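Local structure of putative citrate lyase (Ralstonia eutropha, 3QQW) at residues C[206-211]-C[247-252]; C[38-43]-C[77-82]. The protein probably acts as a magnesium-dependent lyase of the HpcH/HpaI aldolase/citrate lyase family, perhaps cleaving (S)-citramalyl-CoA. One frame throughout, in Å; residues are numbered along the deposited sequence.

Interaction 1. Residues C[206-211]-C[247-252]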
# COMPACT_ATOMS: atom_id res chain seq x y z
N ARG C 206 -6.52 1.30 2.71
CA ARG C 206 -5.42 0.38 2.44
C ARG C 206 -5.95 -1.02 2.14
O ARG C 206 -5.57 -1.61 1.12
CB ARG C 206 -4.46 0.38 3.63
CG ARG C 206 -3.32 -0.60 3.50
CD ARG C 206 -2.56 -0.73 4.80
NE ARG C 206 -1.45 -1.67 4.63
CZ ARG C 206 -1.56 -2.99 4.72
NH1 ARG C 206 -2.73 -3.55 5.02
NH2 ARG C 206 -0.50 -3.75 4.55
N ALA C 207 -6.83 -1.54 2.99
CA ALA C 207 -7.41 -2.86 2.84
C ALA C 207 -8.26 -2.96 1.55
O ALA C 207 -8.03 -3.85 0.74
CB ALA C 207 -8.26 -3.17 4.06
N LYS C 208 -9.18 -2.00 1.35
CA LYS C 208 -10.04 -1.97 0.16
C LYS C 208 -9.21 -1.85 -1.14
O LYS C 208 -9.42 -2.62 -2.08
CB LYS C 208 -11.06 -0.84 0.25
CG LYS C 208 -12.15 -1.13 1.24
CD LYS C 208 -13.22 -0.04 1.22
CE LYS C 208 -14.36 -0.38 2.15
NZ LYS C 208 -15.33 0.73 2.24
N ALA C 209 -8.26 -0.90 -1.16
CA ALA C 209 -7.42 -0.68 -2.34
C ALA C 209 -6.55 -1.92 -2.64
O ALA C 209 -6.46 -2.30 -3.80
CB ALA C 209 -6.56 0.57 -2.16
N ASP C 210 -6.00 -2.60 -1.59
CA ASP C 210 -5.19 -3.81 -1.79
C ASP C 210 -6.00 -4.92 -2.40
O ASP C 210 -5.53 -5.59 -3.33
CB ASP C 210 -4.58 -4.31 -0.49
CG ASP C 210 -3.25 -3.69 -0.14
OD1 ASP C 210 -2.80 -2.80 -0.89
OD2 ASP C 210 -2.65 -4.09 0.88
N MSE C 211 -7.22 -5.14 -1.89
CA MSE C 211 -8.06 -6.20 -2.37
C MSE C 211 -8.50 -5.96 -3.83
O MSE C 211 -8.46 -6.91 -4.63
CB MSE C 211 -9.25 -6.38 -1.44
CG MSE C 211 -9.97 -7.73 -1.66
SE MSE C 211 -11.88 -7.67 -1.31
CE MSE C 211 -12.38 -6.56 -2.68
N PHE C 247 -12.59 3.52 -5.62
CA PHE C 247 -11.82 2.33 -5.27
C PHE C 247 -11.76 1.26 -6.38
O PHE C 247 -10.83 0.46 -6.35
CB PHE C 247 -12.38 1.71 -3.98
CG PHE C 247 -12.04 2.53 -2.75
CD1 PHE C 247 -12.83 3.61 -2.37
CD2 PHE C 247 -10.91 2.23 -1.99
CE1 PHE C 247 -12.48 4.38 -1.27
CE2 PHE C 247 -10.59 2.99 -0.87
CZ PHE C 247 -11.37 4.06 -0.51
N GLY C 248 -12.68 1.26 -7.34
CA GLY C 248 -12.66 0.28 -8.43
C GLY C 248 -13.44 -1.00 -8.19
O GLY C 248 -13.16 -2.02 -8.84
N PHE C 249 -14.43 -0.96 -7.26
CA PHE C 249 -15.32 -2.10 -7.00
C PHE C 249 -16.30 -2.18 -8.16
O PHE C 249 -16.67 -1.14 -8.72
CB PHE C 249 -16.05 -1.94 -5.67
CG PHE C 249 -15.16 -2.16 -4.47
CD1 PHE C 249 -14.99 -3.43 -3.93
CD2 PHE C 249 -14.53 -1.10 -3.85
CE1 PHE C 249 -14.22 -3.62 -2.77
CE2 PHE C 249 -13.75 -1.29 -2.70
CZ PHE C 249 -13.60 -2.56 -2.17
N LEU C 250 -16.69 -3.41 -8.56
CA LEU C 250 -17.54 -3.64 -9.71
C LEU C 250 -18.80 -4.40 -9.33
O LEU C 250 -19.63 -4.78 -10.19
CB LEU C 250 -16.71 -4.45 -10.73
CG LEU C 250 -15.55 -3.71 -11.40
CD1 LEU C 250 -14.76 -4.64 -12.27
CD2 LEU C 250 -16.07 -2.54 -12.22
N ARG C 251 -18.93 -4.65 -8.04
CA ARG C 251 -20.05 -5.38 -7.45
C ARG C 251 -20.21 -4.92 -6.01
O ARG C 251 -19.27 -4.39 -5.41
CB ARG C 251 -19.76 -6.88 -7.54
CG ARG C 251 -20.87 -7.83 -7.18
CD ARG C 251 -20.41 -9.16 -7.74
NE ARG C 251 -21.10 -10.32 -7.19
CZ ARG C 251 -21.97 -11.06 -7.86
NH1 ARG C 251 -22.31 -10.73 -9.10
NH2 ARG C 251 -22.49 -12.15 -7.32
N MSE C 252 -21.41 -5.13 -5.45
CA MSE C 252 -21.70 -4.79 -4.07
C MSE C 252 -22.79 -5.66 -3.55
O MSE C 252 -23.77 -5.91 -4.24
CB MSE C 252 -22.11 -3.32 -3.96
CG MSE C 252 -22.08 -2.81 -2.54
SE MSE C 252 -22.29 -0.92 -2.56
CE MSE C 252 -23.17 -0.70 -0.83
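Helix segment 206-211 lies beside the chain as it leaves helix 233-247, the CA atoms of Ala209 and Phe247 coming within 6.1 Å, and Gly248 then turns the backbone with a positive phi (91°) on the way to strand 251-254. The turn sets Phe247 and Phe249 one after the other along the helix, with Lys208 serving both. Its CB is 3.8 Å from CD2 of Phe247 and also meets Phe249 in the plane of that ring, at the edge, 3.9 Å from CZ. Beyond CB the lysine runs extended, crossing Phe249 at about a right angle, and its methylenes follow the same edge, CD lying 4.1 Å from CE2. The backbone N of Ala209 faces the edge of Phe247. In the TIM barrel this joins helix 202-217, which precedes strand 221-224, to the connection that enters the last strand, 251-254. One turn further along the helix, the chain of Met211, a selenomethionine, bends at chi2 and chi3 and brings CE to 3.5 Å from CE1 of Phe249. Met211 and Lys208 thus touch the outer end of Phe249 at CE1 and at CZ and CE2. Met211 also packs on Leu173, Phe175 and Pro222 of the neighbouring strands; His224 meets Phe249 edge-to-face. The ammonium of Lys208 is held chiefly by Gln198 O and His224 NE2. NZ stands almost on the normal of the Phe247 ring, 5.9 Å from its centroid, at most a weak cation-pi attraction. On the same helix, Arg206 and Asp210 turn to other copies of the protein: Asp210 OD1 pairs with Arg206 NE of the second subunit, and Arg206 NE with Asp210 OD1 of the third.

Interaction 2. Residues C[38-43]-C[77-82]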
# COMPACT_ATOMS: atom_id res chain seq x y z
N ALA C 38 -36.41 -13.58 -3.14
CA ALA C 38 -35.25 -13.05 -3.87
C ALA C 38 -35.18 -13.68 -5.27
O ALA C 38 -34.95 -12.97 -6.25
CB ALA C 38 -33.98 -13.32 -3.10
N MSE C 39 -35.46 -15.00 -5.38
CA MSE C 39 -35.50 -15.71 -6.66
C MSE C 39 -36.61 -15.18 -7.51
O MSE C 39 -36.39 -14.96 -8.69
CB MSE C 39 -35.64 -17.21 -6.48
CG MSE C 39 -34.36 -17.89 -6.06
SE MSE C 39 -34.73 -19.72 -5.56
CE MSE C 39 -32.84 -20.27 -5.15
N ASP C 40 -37.78 -14.91 -6.90
CA ASP C 40 -38.95 -14.31 -7.59
C ASP C 40 -38.66 -12.87 -8.03
O ASP C 40 -39.17 -12.44 -9.05
CB ASP C 40 -40.19 -14.30 -6.68
CG ASP C 40 -40.71 -15.66 -6.28
OD1 ASP C 40 -40.24 -16.68 -6.87
OD2 ASP C 40 -41.58 -15.72 -5.39
N LEU C 41 -37.85 -12.13 -7.24
CA LEU C 41 -37.49 -10.76 -7.55
C LEU C 41 -36.53 -10.73 -8.74
O LEU C 41 -36.58 -9.78 -9.52
CB LEU C 41 -36.90 -10.11 -6.30
CG LEU C 41 -36.75 -8.59 -6.30
CD1 LEU C 41 -38.10 -7.90 -6.39
CD2 LEU C 41 -35.93 -8.13 -5.10
N GLN C 42 -35.70 -11.83 -8.95
CA GLN C 42 -34.83 -11.98 -10.12
C GLN C 42 -35.69 -12.15 -11.37
O GLN C 42 -35.30 -11.73 -12.46
CB GLN C 42 -33.90 -13.18 -9.97
CG GLN C 42 -32.75 -12.96 -9.01
CD GLN C 42 -31.83 -14.16 -8.89
OE1 GLN C 42 -32.25 -15.31 -8.61
NE2 GLN C 42 -30.54 -13.90 -8.98
N VAL C 43 -36.88 -12.76 -11.22
CA VAL C 43 -37.81 -12.97 -12.32
C VAL C 43 -38.43 -11.62 -12.68
O VAL C 43 -38.56 -11.29 -13.86
CB VAL C 43 -38.86 -14.07 -11.99
CG1 VAL C 43 -39.86 -14.21 -13.10
CG2 VAL C 43 -38.16 -15.40 -11.73
N SER C 77 -34.43 -26.17 -7.29
CA SER C 77 -35.85 -26.05 -7.62
C SER C 77 -36.13 -25.20 -8.85
O SER C 77 -35.30 -24.39 -9.26
CB SER C 77 -36.64 -25.51 -6.43
OG SER C 77 -36.41 -24.13 -6.26
N ASP C 78 -37.34 -25.38 -9.41
CA ASP C 78 -37.92 -24.67 -10.55
C ASP C 78 -38.10 -23.18 -10.23
O ASP C 78 -38.13 -22.35 -11.15
CB ASP C 78 -39.25 -25.32 -10.94
CG ASP C 78 -39.10 -26.74 -11.47
OD1 ASP C 78 -38.05 -27.03 -12.08
OD2 ASP C 78 -40.06 -27.54 -11.31
N ARG C 79 -38.20 -22.86 -8.92
CA ARG C 79 -38.31 -21.50 -8.38
C ARG C 79 -37.06 -20.70 -8.76
O ARG C 79 -37.14 -19.49 -8.97
CB ARG C 79 -38.47 -21.56 -6.85
CG ARG C 79 -38.75 -20.22 -6.18
CD ARG C 79 -40.13 -20.25 -5.61
NE ARG C 79 -40.50 -18.97 -4.99
CZ ARG C 79 -40.87 -18.86 -3.73
NH1 ARG C 79 -40.87 -19.92 -2.93
NH2 ARG C 79 -41.24 -17.68 -3.25
N ASN C 80 -35.90 -21.39 -8.84
CA ASN C 80 -34.64 -20.79 -9.24
C ASN C 80 -34.63 -20.79 -10.76
O ASN C 80 -34.14 -21.72 -11.39
CB ASN C 80 -33.44 -21.54 -8.61
CG ASN C 80 -32.10 -21.06 -9.08
OD1 ASN C 80 -32.00 -20.02 -9.72
ND2 ASN C 80 -31.06 -21.85 -8.85
N VAL C 81 -35.22 -19.74 -11.34
CA VAL C 81 -35.40 -19.60 -12.77
C VAL C 81 -34.10 -19.21 -13.49
O VAL C 81 -33.77 -19.82 -14.51
CB VAL C 81 -36.54 -18.57 -13.07
CG1 VAL C 81 -36.66 -18.31 -14.57
CG2 VAL C 81 -37.87 -19.06 -12.50
N HIS C 82 -33.39 -18.21 -13.01
CA HIS C 82 -32.22 -17.68 -13.70
C HIS C 82 -30.91 -18.39 -13.38
O HIS C 82 -29.93 -18.13 -14.08
CB HIS C 82 -32.09 -16.17 -13.45
CG HIS C 82 -33.18 -15.41 -14.14
ND1 HIS C 82 -33.23 -15.28 -15.52
CD2 HIS C 82 -34.28 -14.80 -13.61
CE1 HIS C 82 -34.33 -14.59 -15.78
NE2 HIS C 82 -34.99 -14.29 -14.67
O HOH W 1 -34.59 -16.78 -10.62
O HOH W 2 -39.22 -17.58 -9.30
O HOH W 3 -31.56 -17.45 -9.90
O HOH W 4 -36.99 -12.80 -15.69
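In this TIM barrel, helix 32-45 packs against the loop that carries the chain from helix 64-76 to strand 85-88, and a type I turn from Ser77 to Asn80 opens that loop. Charge pairing ties its outer side. Arg79 grips Asp40 side-on with two nitrogens, NE to OD1 at 3.0 Å and NH2 to OD2 at 2.9 Å, the first bond nearly straight (171°). Both acceptors lie near the guanidinium plane, but the carboxylate is tilted 32° against it and is met from above its own plane. The bend of the arginine at chi2 (113°) carries the group across to the helix.

The apolar contacts run from the buried Met39 to the exposed valines. The selenomethionine Met39 extends beyond CG and lays SE and CE against Asn80, CE reaching 3.7 Å from its CB. At the surface CG2 of Val43 meets CG2 of Val81, 3.8 Å away, the two side chains crossing at about a right angle. The His82 ring turns its edge to CA of Val43, while CG1 of Val81 lies over one of its faces.

Polar groups between the segments are linked largely through water. Water 2 donates to Asp40 OD1 and Arg79 O, both at 2.8 Å, so the carboxylate oxygen that takes the N-H of Arg79 NE also takes a water proton. Water 1 takes the N-H of His82 at 3.0 Å and lies beside Met39 O. Water 3 sits between Gln42 OE1 and Asn80 OD1; the amide nitrogens of the same two residues bind elsewhere: Gln42 NE2 to Phe49 O and Arg84 O, Asn80 ND2 to Ile75 O. Water 4, in the plane of the imidazole, is 2.7 Å from His82 NE2 and donates to Val43 O.

How the interactions relate
The two contacts lie on opposite sides of the chain's centre, their own centres 29 Å apart and their nearest atoms about 8 Å, without touching. Each sets a barrel helix against a connection that leads from a helix into a strand: interaction 1 closes on the eighth strand, interaction 2 on the third. Interaction 1 is buried and made by side-chain packing, with no hydrogen bond between its segments, and its helix takes part in the subunit interface; interaction 2 is partly buried, with water bridging its segments, and touched by no other chain of the assembly. In interaction 1 the side chain of Met211 is about 8 Å from that of Glu153, predicted to bind substrate and Mg(2+), and about 12 Å from that of Asp179, a predicted Mg(2+) ligand; interaction 2 lies away from both.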